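Glycosyl hydrolase (Aspergillus fumigatus, PDB 2X8R) probably cleaves bacterial peptidoglycan as a secreted family GH25 lysozyme, hydrolysing beta-1,4 links between N-acetylmuramic acid and N-acetylglucosamine. Local coordinates at residues I9-F18 with Y39-G50. Residues are numbered along the deposited sequence; the frame is centred on the assembly and turned at random.
Sequences ISNHQKSVNF and YKDTVFNSHYTG
The imidazole of His47 lies between two aliphatic groups, with Ile9 CD1 over one face and Val43 CG1, from the turn just before its own helix, over the other. Ile9 makes a CH-pi contact, CD1 standing 3.6 Å from the centroid of the His47 ring and 15° off its normal; chi1 of Ile9 (55°) swings CG1 between backbone N and carbonyl carbon, and the extended chain then delivers the methyl. A flat, polar-rimmed ring suits this slot, since its faces take methyls while its edge runs in among the carbonyls of the loop: Gln13 O is 2.8 Å from His47 NE2, and Ser10 O also lies near the ring plane.

Asp41 ties the two segments together with its carboxylate. Asp41 OD2 receives Asn11 N through its syn lone pair (2.7 Å, 156°), while Asp41 OD1 caps the helix that follows, accepting Val43 N at 2.9 Å almost along the C-O axis and, weakly, Phe44 N. A short acid can thus serve two backbones at once. Asn11 packs its CB on Val43 CG2 at 3.6 Å, and water 1 links its OD1 to the hydroxyl of Tyr39. A second water donates to both Lys14 O and Ser46 OG.

Two turns on from Val43, Gly50 lies over one face of the Phe18 ring, Phe18 CD2 being 3.4 Å from Gly50 C; the missing side chain lets the ring settle directly on the backbone. Val16 CG1 sits over the centre of a Phe18 face, and Phe7 and Leu56 also touch this phenylalanine.

Here the beta-alpha loop after strand 3-9 packs against the turn before helix 44-53 and the first two turns of that helix, which joins parallel strands 26-35 and 57-63: neighbouring beta-alpha units of the GH25 TIM-barrel-type fold.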
ATOM      1  N   ILE A   9       7.652  -3.665   3.931  1.00  7.20           N
ATOM      2  CA  ILE A   9       9.100  -3.558   3.926  1.00  6.66           C
ATOM      3  C   ILE A   9       9.546  -2.824   2.669  1.00  6.83           C
ATOM      4  O   ILE A   9       8.765  -2.637   1.754  1.00  6.98           O
ATOM      5  CB  ILE A   9       9.786  -4.946   3.991  1.00  6.45           C
ATOM      6  CG1 ILE A   9       9.278  -5.866   2.854  1.00  6.47           C
ATOM      7  CG2 ILE A   9       9.559  -5.580   5.392  1.00  7.03           C
ATOM      8  CD1 ILE A   9      10.057  -7.212   2.737  1.00  6.71           C
ATOM      9  N   SER A  10      10.807  -2.415   2.669  1.00  7.66           N
ATOM     10  CA  SER A  10      11.425  -1.653   1.565  1.00  7.99           C
ATOM     11  C   SER A  10      12.953  -1.866   1.614  1.00  8.35           C
ATOM     12  O   SER A  10      13.469  -2.694   2.414  1.00  8.14           O
ATOM     13  CB  SER A  10      11.104  -0.171   1.711  1.00  7.91           C
ATOM     14  OG  SER A  10      11.808   0.436   2.842  1.00  8.92           O
ATOM     15  N   ASN A  11      13.680  -1.143   0.766  1.00  9.25           N
ATOM     16  CA  ASN A  11      15.155  -1.172   0.854  1.00 11.80           C
ATOM     17  C   ASN A  11      15.714  -0.759   2.223  1.00 12.63           C
ATOM     18  O   ASN A  11      16.905  -0.938   2.441  1.00 13.96           O
ATOM     19  CB  ASN A  11      15.825  -0.336  -0.239  1.00 14.48           C
ATOM     20  CG  ASN A  11      15.676   1.161  -0.001  1.00 17.87           C
ATOM     21  OD1 ASN A  11      14.632   1.634   0.448  1.00 22.03           O
ATOM     22  ND2 ASN A  11      16.710   1.922  -0.329  1.00 21.48           N
ATOM     23  N   HIS A  12      14.902  -0.187   3.120  1.00 12.45           N
ATOM     24  CA  HIS A  12      15.362   0.053   4.492  1.00 15.09           C
ATOM     25  C   HIS A  12      15.651  -1.242   5.247  1.00 15.33           C
ATOM     26  O   HIS A  12      16.445  -1.253   6.200  1.00 14.92           O
ATOM     27  CB  HIS A  12      14.377   0.898   5.263  1.00 18.40           C
ATOM     28  CG  HIS A  12      14.374   2.334   4.845  1.00 25.60           C
ATOM     29  ND1 HIS A  12      14.060   3.360   5.708  1.00 30.04           N
ATOM     30  CD2 HIS A  12      14.674   2.918   3.659  1.00 30.50           C
ATOM     31  CE1 HIS A  12      14.143   4.513   5.066  1.00 33.50           C
ATOM     32  NE2 HIS A  12      14.518   4.273   3.823  1.00 32.33           N
ATOM     33  N   GLN A  13      15.009  -2.327   4.820  1.00 11.82           N
ATOM     34  CA  GLN A  13      15.360  -3.670   5.284  1.00 11.10           C
ATOM     35  C   GLN A  13      16.210  -4.421   4.250  1.00 11.92           C
ATOM     36  O   GLN A  13      15.698  -4.893   3.206  1.00 10.74           O
ATOM     37  CB  GLN A  13      14.089  -4.476   5.568  1.00 12.20           C
ATOM     38  CG  GLN A  13      13.275  -4.020   6.733  1.00 11.12           C
ATOM     39  CD  GLN A  13      12.589  -2.705   6.535  1.00 11.96           C
ATOM     40  OE1 GLN A  13      11.833  -2.491   5.586  1.00 10.13           O
ATOM     41  NE2 GLN A  13      12.858  -1.778   7.456  1.00 11.95           N
ATOM     42  N   LYS A  14      17.515  -4.532   4.512  1.00 12.78           N
ATOM     43  CA  LYS A  14      18.430  -5.148   3.547  1.00 13.98           C
ATOM     44  C   LYS A  14      18.204  -6.630   3.381  1.00 14.68           C
ATOM     45  O   LYS A  14      18.565  -7.208   2.352  1.00 16.27           O
ATOM     46  CB  LYS A  14      19.885  -5.016   3.989  1.00 15.70           C
ATOM     47  CG  LYS A  14      20.546  -3.755   3.698  1.00 17.83           C
ATOM     48  CD  LYS A  14      21.905  -3.751   4.461  1.00 18.77           C
ATOM     49  CE  LYS A  14      22.462  -2.375   4.619  1.00 20.85           C
ATOM     50  NZ  LYS A  14      23.559  -2.358   5.689  1.00 20.18           N
ATOM     51  N   SER A  15      17.663  -7.241   4.430  1.00 13.08           N
ATOM     52  CA  SER A  15      17.447  -8.691   4.547  1.00 13.78           C
ATOM     53  C   SER A  15      16.232  -8.911   5.446  1.00 13.66           C
ATOM     54  O   SER A  15      16.113  -8.294   6.515  1.00 14.53           O
ATOM     55  CB  SER A  15      18.693  -9.364   5.168  1.00 12.94           C
ATOM     56  OG  SER A  15      18.486 -10.731   5.438  1.00 13.64           O
ATOM     57  N   VAL A  16      15.336  -9.788   5.004  1.00 12.31           N
ATOM     58  CA  VAL A  16      14.194 -10.183   5.797  1.00 11.60           C
ATOM     59  C   VAL A  16      14.073 -11.698   5.901  1.00 12.15           C
ATOM     60  O   VAL A  16      14.230 -12.409   4.920  1.00 12.34           O
ATOM     61  CB  VAL A  16      12.875  -9.549   5.231  1.00 10.15           C
ATOM     62  CG1 VAL A  16      11.575 -10.244   5.864  1.00 10.35           C
ATOM     63  CG2 VAL A  16      12.922  -8.036   5.449  1.00 13.24           C
ATOM     64  N   ASN A  17      13.842 -12.196   7.114  1.00 13.64           N
ATOM     65  CA  ASN A  17      13.640 -13.630   7.288  1.00 13.83           C
ATOM     66  C   ASN A  17      12.154 -13.905   7.125  1.00 13.25           C
ATOM     67  O   ASN A  17      11.403 -13.909   8.093  1.00 11.70           O
ATOM     68  CB  ASN A  17      14.098 -14.067   8.674  1.00 16.70           C
ATOM     69  CG  ASN A  17      14.311 -15.552   8.763  1.00 19.88           C
ATOM     70  OD1 ASN A  17      15.304 -15.996   9.351  1.00 31.97           O
ATOM     71  ND2 ASN A  17      13.443 -16.323   8.143  1.00 14.55           N
ATOM     72  N   PHE A  18      11.715 -14.107   5.889  1.00 11.16           N
ATOM     73  CA  PHE A  18      10.302 -14.378   5.647  1.00 10.74           C
ATOM     74  C   PHE A  18       9.797 -15.672   6.303  1.00 11.30           C
ATOM     75  O   PHE A  18       8.653 -15.730   6.734  1.00 13.23           O
ATOM     76  CB  PHE A  18      10.089 -14.434   4.133  1.00  9.71           C
ATOM     77  CG  PHE A  18      10.348 -13.135   3.461  1.00  9.12           C
ATOM     78  CD1 PHE A  18       9.380 -12.125   3.489  1.00  9.24           C
ATOM     79  CD2 PHE A  18      11.566 -12.891   2.790  1.00  9.75           C
ATOM     80  CE1 PHE A  18       9.616 -10.905   2.863  1.00  8.83           C
ATOM     81  CE2 PHE A  18      11.816 -11.646   2.165  1.00  8.15           C
ATOM     82  CZ  PHE A  18      10.830 -10.664   2.208  1.00  8.65           C
ATOM     83  N   TYR A  39      12.652   5.967  -9.729  1.00 10.60           N
ATOM     84  CA  TYR A  39      13.338   5.257  -8.670  1.00  9.71           C
ATOM     85  C   TYR A  39      12.790   3.826  -8.553  1.00 10.03           C
ATOM     86  O   TYR A  39      11.584   3.649  -8.323  1.00  7.54           O
ATOM     87  CB  TYR A  39      13.169   6.068  -7.365  1.00  9.77           C
ATOM     88  CG  TYR A  39      13.793   5.444  -6.147  1.00 12.81           C
ATOM     89  CD1 TYR A  39      13.208   4.313  -5.535  1.00 12.39           C
ATOM     90  CD2 TYR A  39      14.943   5.992  -5.575  1.00 13.20           C
ATOM     91  CE1 TYR A  39      13.811   3.706  -4.430  1.00 12.55           C
ATOM     92  CE2 TYR A  39      15.525   5.411  -4.431  1.00 13.23           C
ATOM     93  CZ  TYR A  39      14.945   4.290  -3.878  1.00 13.11           C
ATOM     94  OH  TYR A  39      15.526   3.746  -2.760  1.00 14.29           O
ATOM     95  N   LYS A  40      13.668   2.813  -8.677  1.00  9.76           N
ATOM     96  CA  LYS A  40      13.279   1.394  -8.490  1.00 10.78           C
ATOM     97  C   LYS A  40      13.906   0.990  -7.175  1.00 10.42           C
ATOM     98  O   LYS A  40      15.135   1.146  -7.009  1.00 11.27           O
ATOM     99  CB  LYS A  40      13.799   0.467  -9.630  1.00 12.75           C
ATOM    100  CG  LYS A  40      13.145   0.785 -10.999  1.00 16.20           C
ATOM    101  CD  LYS A  40      13.762   0.006 -12.193  1.00 18.25           C
ATOM    102  CE  LYS A  40      13.374   0.672 -13.541  1.00 19.95           C
ATOM    103  NZ  LYS A  40      13.415  -0.271 -14.708  1.00 23.61           N
ATOM    104  N   ASP A  41      13.096   0.507  -6.220  1.00  9.24           N
ATOM    105  CA  ASP A  41      13.661   0.019  -4.960  1.00  9.20           C
ATOM    106  C   ASP A  41      14.516  -1.232  -5.277  1.00  9.20           C
ATOM    107  O   ASP A  41      14.030  -2.243  -5.836  1.00  8.05           O
ATOM    108  CB  ASP A  41      12.555  -0.305  -3.954  1.00  9.04           C
ATOM    109  CG  ASP A  41      13.117  -0.735  -2.605  1.00  8.69           C
ATOM    110  OD1 ASP A  41      13.872  -1.709  -2.595  1.00  8.14           O
ATOM    111  OD2 ASP A  41      12.802  -0.074  -1.587  1.00 10.21           O
ATOM    112  N   THR A  42      15.805  -1.148  -4.965  1.00  8.83           N
ATOM    113  CA  THR A  42      16.754  -2.168  -5.418  1.00  8.68           C
ATOM    114  C   THR A  42      16.746  -3.470  -4.625  1.00  8.11           C
ATOM    115  O   THR A  42      17.440  -4.435  -5.022  1.00  8.41           O
ATOM    116  CB  THR A  42      18.205  -1.613  -5.426  1.00  9.01           C
ATOM    117  OG1 THR A  42      18.507  -1.010  -4.158  1.00 10.41           O
ATOM    118  CG2 THR A  42      18.342  -0.530  -6.533  1.00  9.34           C
ATOM    119  N   VAL A  43      15.998  -3.491  -3.534  1.00  8.35           N
ATOM    120  CA  VAL A  43      15.826  -4.713  -2.731  1.00  8.39           C
ATOM    121  C   VAL A  43      14.503  -5.361  -3.036  1.00  7.88           C
ATOM    122  O   VAL A  43      14.306  -6.501  -2.665  1.00  7.80           O
ATOM    123  CB  VAL A  43      15.962  -4.461  -1.201  1.00  8.15           C
ATOM    124  CG1 VAL A  43      16.083  -5.783  -0.469  1.00  8.33           C
ATOM    125  CG2 VAL A  43      17.203  -3.619  -0.940  1.00  8.22           C
ATOM    126  N   PHE A  44      13.644  -4.693  -3.798  1.00  7.94           N
ATOM    127  CA  PHE A  44      12.337  -5.266  -4.124  1.00  8.02           C
ATOM    128  C   PHE A  44      12.425  -6.709  -4.656  1.00  8.58           C
ATOM    129  O   PHE A  44      11.722  -7.612  -4.185  1.00  7.94           O
ATOM    130  CB  PHE A  44      11.608  -4.386  -5.162  1.00  8.31           C
ATOM    131  CG  PHE A  44      10.367  -5.049  -5.704  1.00  8.10           C
ATOM    132  CD1 PHE A  44       9.170  -4.935  -5.008  1.00  8.39           C
ATOM    133  CD2 PHE A  44      10.414  -5.830  -6.862  1.00  8.33           C
ATOM    134  CE1 PHE A  44       8.005  -5.577  -5.462  1.00  8.53           C
ATOM    135  CE2 PHE A  44       9.265  -6.493  -7.325  1.00 10.07           C
ATOM    136  CZ  PHE A  44       8.056  -6.347  -6.625  1.00 10.06           C
ATOM    137  N   ASN A  45      13.288  -6.946  -5.642  1.00  8.43           N
ATOM    138  CA  ASN A  45      13.340  -8.273  -6.265  1.00 10.38           C
ATOM    139  C   ASN A  45      13.702  -9.367  -5.250  1.00  9.92           C
ATOM    140  O   ASN A  45      13.033 -10.436  -5.203  1.00 10.63           O
ATOM    141  CB  ASN A  45      14.287  -8.272  -7.474  1.00 12.91           C
ATOM    142  CG  ASN A  45      13.700  -7.533  -8.692  1.00 16.86           C
ATOM    143  OD1 ASN A  45      12.495  -7.481  -8.876  1.00 23.97           O
ATOM    144  ND2 ASN A  45      14.564  -6.939  -9.499  1.00 21.11           N
ATOM    145  N   SER A  46      14.718  -9.083  -4.429  1.00 10.26           N
ATOM    146  CA  SER A  46      15.160 -10.045  -3.414  1.00 10.69           C
ATOM    147  C   SER A  46      14.037 -10.312  -2.377  1.00  9.26           C
ATOM    148  O   SER A  46      13.767 -11.472  -2.009  1.00  7.98           O
ATOM    149  CB  SER A  46      16.475  -9.591  -2.764  1.00 13.41           C
ATOM    150  OG  SER A  46      16.319  -8.412  -2.056  1.00 18.11           O
ATOM    151  N   HIS A  47      13.361  -9.241  -1.963  1.00  8.14           N
ATOM    152  CA  HIS A  47      12.248  -9.367  -1.001  1.00  8.31           C
ATOM    153  C   HIS A  47      11.085 -10.174  -1.580  1.00  8.28           C
ATOM    154  O   HIS A  47      10.575 -11.088  -0.945  1.00  7.90           O
ATOM    155  CB  HIS A  47      11.742  -7.981  -0.609  1.00  8.34           C
ATOM    156  CG  HIS A  47      12.612  -7.285   0.389  1.00  8.44           C
ATOM    157  ND1 HIS A  47      12.627  -5.919   0.559  1.00  9.31           N
ATOM    158  CD2 HIS A  47      13.475  -7.786   1.303  1.00  7.59           C
ATOM    159  CE1 HIS A  47      13.457  -5.597   1.534  1.00  7.37           C
ATOM    160  NE2 HIS A  47      13.969  -6.716   2.018  1.00  9.88           N
ATOM    161  N   TYR A  48      10.687  -9.833  -2.801  1.00  8.21           N
ATOM    162  CA  TYR A  48       9.529 -10.426  -3.433  1.00  9.16           C
ATOM    163  C   TYR A  48       9.761 -11.916  -3.669  1.00  9.71           C
ATOM    164  O   TYR A  48       8.878 -12.713  -3.420  1.00  9.57           O
ATOM    165  CB  TYR A  48       9.251  -9.652  -4.717  1.00  9.89           C
ATOM    166  CG  TYR A  48       7.890  -9.829  -5.365  1.00 10.70           C
ATOM    167  CD1 TYR A  48       6.865  -8.952  -5.056  1.00 10.28           C
ATOM    168  CD2 TYR A  48       7.673 -10.792  -6.359  1.00 11.73           C
ATOM    169  CE1 TYR A  48       5.646  -9.025  -5.700  1.00 11.44           C
ATOM    170  CE2 TYR A  48       6.424 -10.901  -6.995  1.00 12.64           C
ATOM    171  CZ  TYR A  48       5.420 -10.009  -6.629  1.00 12.15           C
ATOM    172  OH  TYR A  48       4.147 -10.015  -7.202  1.00 14.97           O
ATOM    173  N   THR A  49      10.974 -12.284  -4.084  1.00  9.83           N
ATOM    174  CA  THR A  49      11.304 -13.703  -4.234  1.00 10.21           C
ATOM    175  C   THR A  49      11.321 -14.397  -2.894  1.00  9.99           C
ATOM    176  O   THR A  49      10.791 -15.522  -2.763  1.00 10.67           O
ATOM    177  CB  THR A  49      12.662 -13.837  -4.914  1.00 10.98           C
ATOM    178  OG1 THR A  49      12.609 -13.157  -6.178  1.00 12.81           O
ATOM    179  CG2 THR A  49      13.019 -15.304  -5.146  1.00 12.32           C
ATOM    180  N   GLY A  50      11.943 -13.749  -1.908  1.00  9.85           N
ATOM    181  CA  GLY A  50      11.994 -14.333  -0.554  1.00 10.17           C
ATOM    182  C   GLY A  50      10.586 -14.584  -0.016  1.00  9.80           C
ATOM    183  O   GLY A  50      10.294 -15.660   0.545  1.00  9.77           O
TER
HETATM  184  O   HOH W   1      13.428   2.847  -1.322  1.00 30.56           O
HETATM  185  O   HOH W   2      17.697  -8.968   0.536  1.00 21.40           O